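Local structure of FACT-Spt16 (Cicer arietinum, 5CE6) at residues Lys218-Val221 and Val222-Glu226; Lys234-His237 and Ser238-Met241; Ile270-Gly274 and Gly275-Leu279; Ile319-Pro323 and Ile324-Ala328. The protein forms the N-terminal domain of the SPT16 subunit of FACT, a histone chaperone active in transcription, and probably takes part in binding histones H3-H4. All coordinates share one frame; numbering follows the deposited sequence. Where two conformers were deposited one is given.

Contact 1 of 4, residues Lys218-Val221 and Val222-Glu226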
loop_
_atom_site.group_PDB
_atom_site.type_symbol
_atom_site.label_atom_id
_atom_site.label_comp_id
_atom_site.label_asym_id
_atom_site.label_seq_id
_atom_site.Cartn_x
_atom_site.Cartn_y
_atom_site.Cartn_z
ATOM N N LYS A 218 13.390 -12.390 9.043
ATOM C CA LYS A 218 14.691 -12.899 9.455
ATOM C C LYS A 218 14.608 -13.855 10.641
ATOM O O LYS A 218 15.215 -14.935 10.628
ATOM C CB LYS A 218 15.631 -11.743 9.805
ATOM C CG LYS A 218 17.093 -12.167 9.914
ATOM C CD LYS A 218 17.939 -11.096 10.588
ATOM C CE LYS A 218 19.394 -11.530 10.729
ATOM N NZ LYS A 218 20.143 -11.425 9.441
ATOM N N ASN A 219 13.859 -13.461 11.665
ATOM C CA ASN A 219 13.895 -14.172 12.936
ATOM C C ASN A 219 12.783 -15.193 13.127
ATOM O O ASN A 219 12.861 -16.034 14.022
ATOM C CB ASN A 219 13.911 -13.182 14.101
ATOM C CG ASN A 219 15.110 -12.261 14.055
ATOM O OD1 ASN A 219 16.230 -12.696 13.786
ATOM N ND2 ASN A 219 14.880 -10.980 14.311
ATOM N N PHE A 220 11.745 -15.122 12.305
ATOM C CA PHE A 220 10.760 -16.191 12.322
ATOM C C PHE A 220 10.746 -17.010 11.038
ATOM O O PHE A 220 10.973 -18.223 11.069
ATOM C CB PHE A 220 9.347 -15.695 12.634
ATOM C CG PHE A 220 8.321 -16.784 12.528
ATOM C CD1 PHE A 220 8.259 -17.776 13.497
ATOM C CD2 PHE A 220 7.465 -16.853 11.442
ATOM C CE1 PHE A 220 7.346 -18.797 13.402
ATOM C CE2 PHE A 220 6.544 -17.877 11.340
ATOM C CZ PHE A 220 6.487 -18.851 12.321
ATOM N N VAL A 221 10.467 -16.356 9.913
ATOM C CA VAL A 221 10.262 -17.088 8.664
ATOM C C VAL A 221 11.470 -17.922 8.252
ATOM O O VAL A 221 11.337 -19.113 7.985
ATOM C CB VAL A 221 9.826 -16.176 7.503
ATOM C CG1 VAL A 221 9.653 -16.993 6.225
ATOM C CG2 VAL A 221 8.520 -15.470 7.858
ATOM N N VAL A 222 12.650 -17.310 8.214
ATOM C CA VAL A 222 13.832 -18.047 7.775
ATOM C C VAL A 222 14.110 -19.243 8.683
ATOM O O VAL A 222 14.319 -20.357 8.207
ATOM C CB VAL A 222 15.062 -17.140 7.646
ATOM C CG1 VAL A 222 16.312 -17.971 7.463
ATOM C CG2 VAL A 222 14.875 -16.162 6.480
ATOM N N THR A 223 14.049 -19.014 9.989
ATOM C CA THR A 223 14.241 -20.064 10.986
ATOM C C THR A 223 13.200 -21.176 10.867
ATOM O O THR A 223 13.524 -22.362 10.981
ATOM C CB THR A 223 14.177 -19.474 12.408
ATOM O OG1 THR A 223 15.198 -18.483 12.550
ATOM C CG2 THR A 223 14.378 -20.560 13.460
ATOM N N LYS A 224 11.946 -20.788 10.645
ATOM C CA LYS A 224 10.865 -21.758 10.531
ATOM C C LYS A 224 11.066 -22.640 9.304
ATOM O O LYS A 224 10.969 -23.869 9.387
ATOM C CB LYS A 224 9.517 -21.034 10.459
ATOM C CG LYS A 224 8.314 -21.956 10.287
ATOM C CD LYS A 224 8.098 -22.829 11.512
ATOM C CE LYS A 224 6.687 -23.377 11.550
ATOM N NZ LYS A 224 6.439 -24.205 12.767
ATOM N N LEU A 225 11.352 -22.011 8.167
ATOM C CA LEU A 225 11.580 -22.758 6.929
ATOM C C LEU A 225 12.763 -23.706 7.079
ATOM O O LEU A 225 12.667 -24.880 6.705
ATOM C CB LEU A 225 11.784 -21.816 5.740
ATOM C CG LEU A 225 10.583 -20.956 5.346
ATOM C CD1 LEU A 225 10.940 -20.018 4.205
ATOM C CD2 LEU A 225 9.377 -21.823 4.971
ATOM N N GLU A 226 13.863 -23.209 7.644
ATOM C CA GLU A 226 15.043 -24.051 7.874
ATOM C C GLU A 226 14.729 -25.268 8.742
ATOM O O GLU A 226 15.177 -26.378 8.442
ATOM C CB GLU A 226 16.194 -23.245 8.494
ATOM C CG GLU A 226 16.771 -22.202 7.547
ATOM C CD GLU A 226 17.886 -21.383 8.168
ATOM O OE1 GLU A 226 18.141 -21.534 9.381
ATOM O OE2 GLU A 226 18.502 -20.585 7.429
#

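Contact 2 of 4, residues Lys234-His237 and Ser238-Met241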
loop_
_atom_site.group_PDB
_atom_site.type_symbol
_atom_site.label_atom_id
_atom_site.label_comp_id
_atom_site.label_asym_id
_atom_site.label_seq_id
_atom_site.Cartn_x
_atom_site.Cartn_y
_atom_site.Cartn_z
ATOM N N LYS A 234 5.892 -31.779 7.452
ATOM C CA LYS A 234 4.849 -31.332 6.543
ATOM C C LYS A 234 4.128 -30.134 7.148
ATOM O O LYS A 234 3.598 -30.210 8.259
ATOM C CB LYS A 234 3.846 -32.445 6.238
ATOM C CG LYS A 234 2.773 -32.019 5.242
ATOM C CD LYS A 234 1.666 -33.056 5.099
ATOM C CE LYS A 234 0.637 -32.576 4.080
ATOM N NZ LYS A 234 -0.540 -33.476 3.981
ATOM N N ILE A 235 4.115 -29.027 6.419
ATOM C CA ILE A 235 3.399 -27.837 6.863
ATOM C C ILE A 235 2.651 -27.222 5.677
ATOM O O ILE A 235 3.193 -27.139 4.572
ATOM C CB ILE A 235 4.371 -26.821 7.526
ATOM C CG1 ILE A 235 3.599 -25.721 8.259
ATOM C CG2 ILE A 235 5.351 -26.225 6.510
ATOM C CD1 ILE A 235 4.479 -24.850 9.129
ATOM N N LEU A 236 1.392 -26.838 5.888
ATOM C CA LEU A 236 0.617 -26.194 4.824
ATOM C C LEU A 236 1.021 -24.738 4.651
ATOM O O LEU A 236 1.418 -24.081 5.619
ATOM C CB LEU A 236 -0.873 -26.250 5.141
ATOM C CG LEU A 236 -1.442 -27.645 5.378
ATOM C CD1 LEU A 236 -2.964 -27.569 5.449
ATOM C CD2 LEU A 236 -0.999 -28.607 4.291
ATOM N N HIS A 237 0.900 -24.212 3.435
ATOM C CA HIS A 237 1.250 -22.808 3.220
ATOM C C HIS A 237 0.385 -21.911 4.089
ATOM O O HIS A 237 0.854 -20.908 4.610
ATOM C CB HIS A 237 1.116 -22.399 1.750
ATOM C CG HIS A 237 2.066 -23.110 0.835
ATOM N ND1 HIS A 237 1.638 -23.824 -0.263
ATOM C CD2 HIS A 237 3.416 -23.215 0.856
ATOM C CE1 HIS A 237 2.689 -24.343 -0.882
ATOM N NE2 HIS A 237 3.777 -23.993 -0.219
ATOM N N SER A 238 -0.878 -22.290 4.266
ATOM C CA SER A 238 -1.795 -21.511 5.098
ATOM C C SER A 238 -1.450 -21.544 6.594
ATOM O O SER A 238 -1.842 -20.649 7.348
ATOM C CB SER A 238 -3.232 -21.993 4.892
ATOM O OG SER A 238 -3.312 -23.402 5.010
ATOM N N THR A 239 -0.740 -22.579 7.027
ATOM C CA THR A 239 -0.284 -22.658 8.413
ATOM C C THR A 239 0.899 -21.722 8.601
ATOM O O THR A 239 0.972 -20.987 9.588
ATOM C CB THR A 239 0.125 -24.086 8.784
ATOM O OG1 THR A 239 -1.034 -24.932 8.768
ATOM C CG2 THR A 239 0.747 -24.119 10.170
ATOM N N LEU A 240 1.829 -21.744 7.652
ATOM C CA LEU A 240 2.906 -20.757 7.660
ATOM C C LEU A 240 2.333 -19.346 7.694
ATOM O O LEU A 240 2.848 -18.469 8.394
ATOM C CB LEU A 240 3.829 -20.929 6.448
ATOM C CG LEU A 240 4.697 -22.179 6.551
ATOM C CD1 LEU A 240 5.295 -22.554 5.205
ATOM C CD2 LEU A 240 5.797 -21.958 7.581
ATOM N N MET A 241 1.265 -19.127 6.935
ATOM C CA MET A 241 0.622 -17.824 6.890
ATOM C C MET A 241 0.078 -17.443 8.267
ATOM O O MET A 241 0.318 -16.333 8.761
ATOM C CB MET A 241 -0.504 -17.843 5.848
ATOM C CG MET A 241 -1.316 -16.562 5.755
ATOM S SD MET A 241 -2.812 -16.823 4.780
ATOM C CE MET A 241 -3.829 -17.654 5.989
HETATM O O HOH W 1 0.279 -27.555 8.630
#

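Contact 3 of 4, residues Ile270-Gly274 and Gly275-Leu279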
loop_
_atom_site.group_PDB
_atom_site.type_symbol
_atom_site.label_atom_id
_atom_site.label_comp_id
_atom_site.label_asym_id
_atom_site.label_seq_id
_atom_site.Cartn_x
_atom_site.Cartn_y
_atom_site.Cartn_z
ATOM N N ILE A 270 2.081 -14.304 2.416
ATOM C CA ILE A 270 2.017 -15.133 1.222
ATOM C C ILE A 270 3.143 -16.138 1.263
ATOM O O ILE A 270 4.299 -15.765 1.378
ATOM C CB ILE A 270 2.152 -14.270 -0.045
ATOM C CG1 ILE A 270 0.904 -13.381 -0.199
ATOM C CG2 ILE A 270 2.379 -15.145 -1.293
ATOM C CD1 ILE A 270 1.103 -12.205 -1.167
ATOM N N PHE A 271 2.792 -17.418 1.214
ATOM C CA PHE A 271 3.782 -18.480 1.085
ATOM C C PHE A 271 3.423 -19.314 -0.121
ATOM O O PHE A 271 2.279 -19.755 -0.254
ATOM C CB PHE A 271 3.785 -19.360 2.329
ATOM C CG PHE A 271 4.418 -18.711 3.516
ATOM C CD1 PHE A 271 3.671 -17.898 4.357
ATOM C CD2 PHE A 271 5.770 -18.895 3.778
ATOM C CE1 PHE A 271 4.259 -17.274 5.447
ATOM C CE2 PHE A 271 6.365 -18.283 4.880
ATOM C CZ PHE A 271 5.605 -17.478 5.711
ATOM N N GLN A 272 4.396 -19.531 -1.005
ATOM C CA GLN A 272 4.150 -20.295 -2.229
ATOM C C GLN A 272 5.316 -21.220 -2.513
ATOM O O GLN A 272 6.472 -20.858 -2.286
ATOM C CB GLN A 272 3.971 -19.345 -3.421
ATOM C CG GLN A 272 2.791 -18.402 -3.285
ATOM C CD GLN A 272 2.683 -17.393 -4.409
ATOM O OE1 GLN A 272 3.564 -17.294 -5.262
ATOM N NE2 GLN A 272 1.609 -16.607 -4.393
ATOM N N SER A 273 5.013 -22.402 -3.037
ATOM C CA SER A 273 6.067 -23.327 -3.442
ATOM C C SER A 273 5.458 -24.363 -4.364
ATOM O O SER A 273 4.276 -24.287 -4.679
ATOM C CB SER A 273 6.683 -24.010 -2.218
ATOM O OG SER A 273 5.759 -24.918 -1.635
ATOM N N GLY A 274 6.263 -25.330 -4.798
ATOM C CA GLY A 274 5.721 -26.497 -5.468
ATOM C C GLY A 274 5.031 -26.218 -6.790
ATOM O O GLY A 274 4.024 -26.864 -7.133
ATOM N N GLY A 275 5.563 -25.261 -7.538
ATOM C CA GLY A 275 5.083 -25.038 -8.891
ATOM C C GLY A 275 3.829 -24.189 -8.979
ATOM O O GLY A 275 3.325 -23.945 -10.075
ATOM N N LYS A 276 3.312 -23.743 -7.836
ATOM C CA LYS A 276 2.093 -22.931 -7.824
ATOM C C LYS A 276 2.395 -21.540 -7.289
ATOM O O LYS A 276 2.377 -21.298 -6.079
ATOM C CB LYS A 276 0.976 -23.620 -7.032
ATOM C CG LYS A 276 0.568 -24.973 -7.628
ATOM C CD LYS A 276 -0.675 -25.578 -6.955
ATOM C CE LYS A 276 -1.060 -26.917 -7.601
ATOM N NZ LYS A 276 -2.137 -27.606 -6.846
ATOM N N PHE A 277 2.701 -20.627 -8.206
ATOM C CA PHE A 277 3.103 -19.280 -7.828
ATOM C C PHE A 277 2.137 -18.260 -8.416
ATOM O O PHE A 277 1.445 -18.541 -9.410
ATOM C CB PHE A 277 4.538 -19.022 -8.311
ATOM C CG PHE A 277 5.527 -19.995 -7.766
ATOM C CD1 PHE A 277 5.993 -19.867 -6.459
ATOM C CD2 PHE A 277 5.973 -21.063 -8.547
ATOM C CE1 PHE A 277 6.911 -20.784 -5.944
ATOM C CE2 PHE A 277 6.889 -21.982 -8.038
ATOM C CZ PHE A 277 7.351 -21.847 -6.741
ATOM N N ASP A 278 2.087 -17.085 -7.802
ATOM C CA ASP A 278 1.191 -16.034 -8.244
ATOM C C ASP A 278 1.785 -14.770 -7.682
ATOM O O ASP A 278 1.777 -14.561 -6.470
ATOM C CB ASP A 278 -0.205 -16.279 -7.670
ATOM C CG ASP A 278 -1.234 -15.264 -8.148
ATOM O OD1 ASP A 278 -0.869 -14.257 -8.788
ATOM O OD2 ASP A 278 -2.426 -15.478 -7.865
ATOM N N LEU A 279 2.352 -13.942 -8.554
ATOM C CA LEU A 279 3.036 -12.752 -8.076
ATOM C C LEU A 279 2.126 -11.538 -7.939
ATOM O O LEU A 279 2.598 -10.452 -7.616
ATOM C CB LEU A 279 4.232 -12.414 -8.959
ATOM C CG LEU A 279 5.249 -13.538 -9.136
ATOM C CD1 LEU A 279 6.488 -13.021 -9.856
ATOM C CD2 LEU A 279 5.616 -14.129 -7.788
HETATM O O HOH W 2 1.964 -22.342 -3.628
#

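Contact 4 of 4, residues Ile319-Pro323 and Ile324-Ala328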
loop_
_atom_site.group_PDB
_atom_site.type_symbol
_atom_site.label_atom_id
_atom_site.label_comp_id
_atom_site.label_asym_id
_atom_site.label_seq_id
_atom_site.Cartn_x
_atom_site.Cartn_y
_atom_site.Cartn_z
ATOM N N ILE A 319 16.089 -24.318 -2.939
ATOM C CA ILE A 319 16.501 -25.581 -2.350
ATOM C C ILE A 319 17.112 -26.450 -3.442
ATOM O O ILE A 319 16.385 -26.932 -4.314
ATOM C CB ILE A 319 15.297 -26.348 -1.770
ATOM C CG1 ILE A 319 14.326 -25.400 -1.055
ATOM C CG2 ILE A 319 15.770 -27.485 -0.865
ATOM C CD1 ILE A 319 14.923 -24.692 0.142
ATOM N N ASP A 320 18.427 -26.651 -3.386
ATOM C CA ASP A 320 19.140 -27.423 -4.407
ATOM C C ASP A 320 18.775 -26.913 -5.802
ATOM O O ASP A 320 18.403 -27.686 -6.692
ATOM C CB ASP A 320 18.805 -28.913 -4.275
ATOM C CG ASP A 320 19.250 -29.499 -2.946
ATOM O OD1 ASP A 320 20.456 -29.433 -2.640
ATOM O OD2 ASP A 320 18.391 -30.021 -2.207
ATOM N N ALA A 321 18.862 -25.600 -5.967
ATOM C CA ALA A 321 18.431 -24.933 -7.191
ATOM C C ALA A 321 19.183 -25.438 -8.408
ATOM O O ALA A 321 20.392 -25.656 -8.348
ATOM C CB ALA A 321 18.624 -23.440 -7.062
ATOM N N ASP A 322 18.468 -25.604 -9.514
ATOM C CA ASP A 322 19.108 -25.991 -10.762
ATOM C C ASP A 322 19.784 -24.767 -11.390
ATOM O O ASP A 322 19.643 -23.655 -10.873
ATOM C CB ASP A 322 18.122 -26.737 -11.691
ATOM C CG ASP A 322 17.075 -25.839 -12.337
ATOM O OD1 ASP A 322 17.308 -24.635 -12.550
ATOM O OD2 ASP A 322 15.991 -26.373 -12.668
ATOM N N PRO A 323 20.553 -24.956 -12.472
ATOM C CA PRO A 323 21.292 -23.800 -12.993
ATOM C C PRO A 323 20.426 -22.637 -13.479
ATOM O O PRO A 323 20.881 -21.491 -13.411
ATOM C CB PRO A 323 22.073 -24.395 -14.163
ATOM C CG PRO A 323 22.300 -25.786 -13.758
ATOM C CD PRO A 323 21.040 -26.213 -13.079
ATOM N N ILE A 324 19.214 -22.921 -13.954
ATOM C CA ILE A 324 18.360 -21.873 -14.491
ATOM C C ILE A 324 17.755 -21.089 -13.338
ATOM O O ILE A 324 17.704 -19.853 -13.363
ATOM C CB ILE A 324 17.250 -22.454 -15.379
ATOM C CG1 ILE A 324 17.871 -23.219 -16.553
ATOM C CG2 ILE A 324 16.330 -21.349 -15.885
ATOM C CD1 ILE A 324 16.866 -23.802 -17.518
ATOM N N GLN A 325 17.312 -21.814 -12.315
ATOM C CA GLN A 325 16.737 -21.177 -11.122
ATOM C C GLN A 325 17.788 -20.299 -10.444
ATOM O O GLN A 325 17.484 -19.203 -9.984
ATOM C CB GLN A 325 16.222 -22.231 -10.143
ATOM C CG GLN A 325 15.009 -23.046 -10.648
ATOM C CD GLN A 325 14.734 -24.273 -9.802
ATOM O OE1 GLN A 325 15.648 -24.850 -9.209
ATOM N NE2 GLN A 325 13.467 -24.694 -9.755
ATOM N N SER A 326 19.032 -20.782 -10.408
ATOM C CA SER A 326 20.110 -20.062 -9.754
ATOM C C SER A 326 20.447 -18.796 -10.520
ATOM O O SER A 326 20.563 -17.716 -9.932
ATOM C CB SER A 326 21.370 -20.937 -9.679
ATOM O OG SER A 326 21.147 -22.082 -8.880
ATOM N N LYS A 327 20.633 -18.939 -11.832
ATOM C CA LYS A 327 20.931 -17.792 -12.683
ATOM C C LYS A 327 19.811 -16.760 -12.614
ATOM O O LYS A 327 20.063 -15.567 -12.450
ATOM C CB LYS A 327 21.127 -18.217 -14.141
ATOM C CG LYS A 327 21.331 -17.020 -15.075
ATOM C CD LYS A 327 21.509 -17.414 -16.539
ATOM C CE LYS A 327 21.655 -16.160 -17.408
ATOM N NZ LYS A 327 21.776 -16.439 -18.868
ATOM N N ALA A 328 18.569 -17.218 -12.749
ATOM C CA ALA A 328 17.448 -16.295 -12.735
ATOM C C ALA A 328 17.413 -15.508 -11.430
ATOM O O ALA A 328 17.106 -14.316 -11.421
ATOM C CB ALA A 328 16.149 -17.044 -12.927
#

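Contact 1 of 4, residues Lys218-Val221 and Val222-Glu226
Along the long helix 200-230, where the chain widens into a pi-type turn at 218-221, F220 pairs with K224 and V221 with L225, each one helical turn apart. Ordinary i to i+4 bonding links both pairs: K224 N donates to F220 O at 2.8 Å and L225 N to V221 O at 2.9 Å, the latter almost straight (N-H...O 173°). F220 and K224 lie alongside each other and point the same way. The lysine's CB sits over one face of the F220 ring, displaced toward the rim, and its CG comes within 4.1 Å of the ring's CZ. CG also touches L240, and a bend at chi2 (67°) carries the rest of the chain on to I235, while the phenylalanine reaches E243, T244 and V247 of helix 237-249. V221 and L225 also run side by side, with V221 CG1 3.9 Å from L225 CD1. L225 CG lies 3.3 Å from V221 O, the same oxygen that accepts from the leucine's N-H. Cutting L225 back to an alanine would probably cost V221 CG1 its partner along the helix and open a gap against F317 and L290. V222 and L225 set the helix on F317 of strand 309-319, consistent with the helix-on-sheet layering of the pita-bread fold of the M24 metallopeptidase family.

Contact 2 of 4, residues Lys234-His237 and Ser238-Met241
I235 and L240 make the tightest apolar meeting of this turn, crossing at about a right angle with I235 CD1 3.5 Å from L240 CD2. The isoleucine's CG1 branch lies opposite its own backbone N (chi1 -168°), which aims CD1 at the leucine. CG2, the other branch, approaches L240 CD1 at 3.9 Å, so the leucine is touched by both arms. On its other flank I235 CG1 passes T239 CG2 at 3.8 Å, and V228 of helix 200-230 extends this apolar patch.

Backbone bonding starts helix 237-249. L236 occupies the N-cap position, and its carbonyl oxygen is gripped twice: L240 N donates at 3.1 Å in a nearly straight bond, while T239 N, at 3.0 Å, approaches from above the carbonyl plane. M241 N continues the pattern onto H237 O. Leucine has no polar side chain with which to cap the first turn, and a water molecule supplies part of the polar link at this helix start. It accepts from L236 N at 3.0 Å and is hydrogen-bonded to T239 OG1 at 2.9 Å, bridging the two residues that a capping box would join directly.

H237 and S238 turn their polar ends to the loop and strand nearby. H237 is held at both ring nitrogens, ND1 by N286 OD1 and NE2 by S273 OG. The H237 side chain also comes within about 3 Å of a bound sodium ion. S238 OG hydrogen-bonds D287 OD1.

Contact 3 of 4, residues Ile270-Gly274 and Gly275-Leu279
Q272 grips D278 with both ends of its side-chain amide. OE1 accepts from D278 N at 2.9 Å, the donor standing well above the carbonyl plane, and NE2 donates to D278 O at 2.9 Å with that oxygen almost in the amide plane. The pair of bonds fixes the rotation of the amide, which an extended side chain (chi2 175°) delivers across to the returning chain. D278 turns its own carboxylate to a salt bridge with R280. OE1 of Q272 also lies 3.3 Å from F277 CA, and the F277 ring slants beside the strand, its CE1 3.7 Å from S273 CA. A leucine in place of Q272 would probably leave the backbone N and O of D278 without these partners and let the chain at D278 move more freely.

Toward the turn the grip slackens. S273 to K276 form a type I' beta turn, with G274 and G275 taking the positive phi values that glycine tolerates; a side chain on G275 would run into G274 O. The closing bond from K276 N to S273 O is weak at 3.3 Å. Across the same turn a water accepts from S273 N at 3.1 Å and donates to K276 O at 2.7 Å, linking the two chain ends where a beta hairpin would have a direct bond. K276 itself extends outward along the exposed side.

Strand 270-273 pairs with strand 296-306, F277 wedges between that strand and F425 of strand 424-435, and F271 faces helix 237-249.

Contact 4 of 4, residues Ile319-Pro323 and Ile324-Ala328
D322 and Q325 form a capping box at the start of helix 323-342, each side chain accepting from the other's backbone. D322 OD1 takes Q325 N at 2.8 Å in a nearly straight bond (174°) and, more weakly, I324 N at 2.9 Å. In return D322 N donates to Q325 OE1 at 2.9 Å. D322 CG is tucked between its own backbone N and carbonyl carbon (chi1 73°), which folds the carboxylate back over the first turn; its plane stacks on the Q325 amide, 25° from parallel. The outer oxygen and nitrogen of the two groups are also used: D322 OD2 accepts from E416 N, and Q325 NE2 donates to the carbonyl of A295, a residue of the potassium site.

The carbonyl of D322 is doubly satisfied. S326 N approaches nearly in line with it at 3.0 Å, whereas S326 OG donates from above its plane, also at 3.0 Å. One residue on, P323, which has no N-H to offer, receives K327 N at its own oxygen, continuing the helical ladder. The serine side chain that grips D322 O also rests against the residue before the cap, with S326 OG 3.4 Å from A321 CB.

How the contacts relate
Contacts 1, 2 and 3 are partly buried and touch one another, whereas contact 4 lies at the surface, its nearest atoms about 7 Å from contacts 1 and 3. Contact 1 joins contact 2 by packing, K224 CE meeting I235 CD1 at 3.6 Å, and contact 3 through V221 against the F271 ring. Contacts 2 and 3 share both packing on F271 and a polar link, H237 NE2 to S273 OG. Contacts 2 and 4 both begin helices, but with different caps: a leucine N-cap helped by water in the first, a full capping box in the second. Contact 1 is mainly apolar within a helix; contact 3 ties a turn with a glutamine amide.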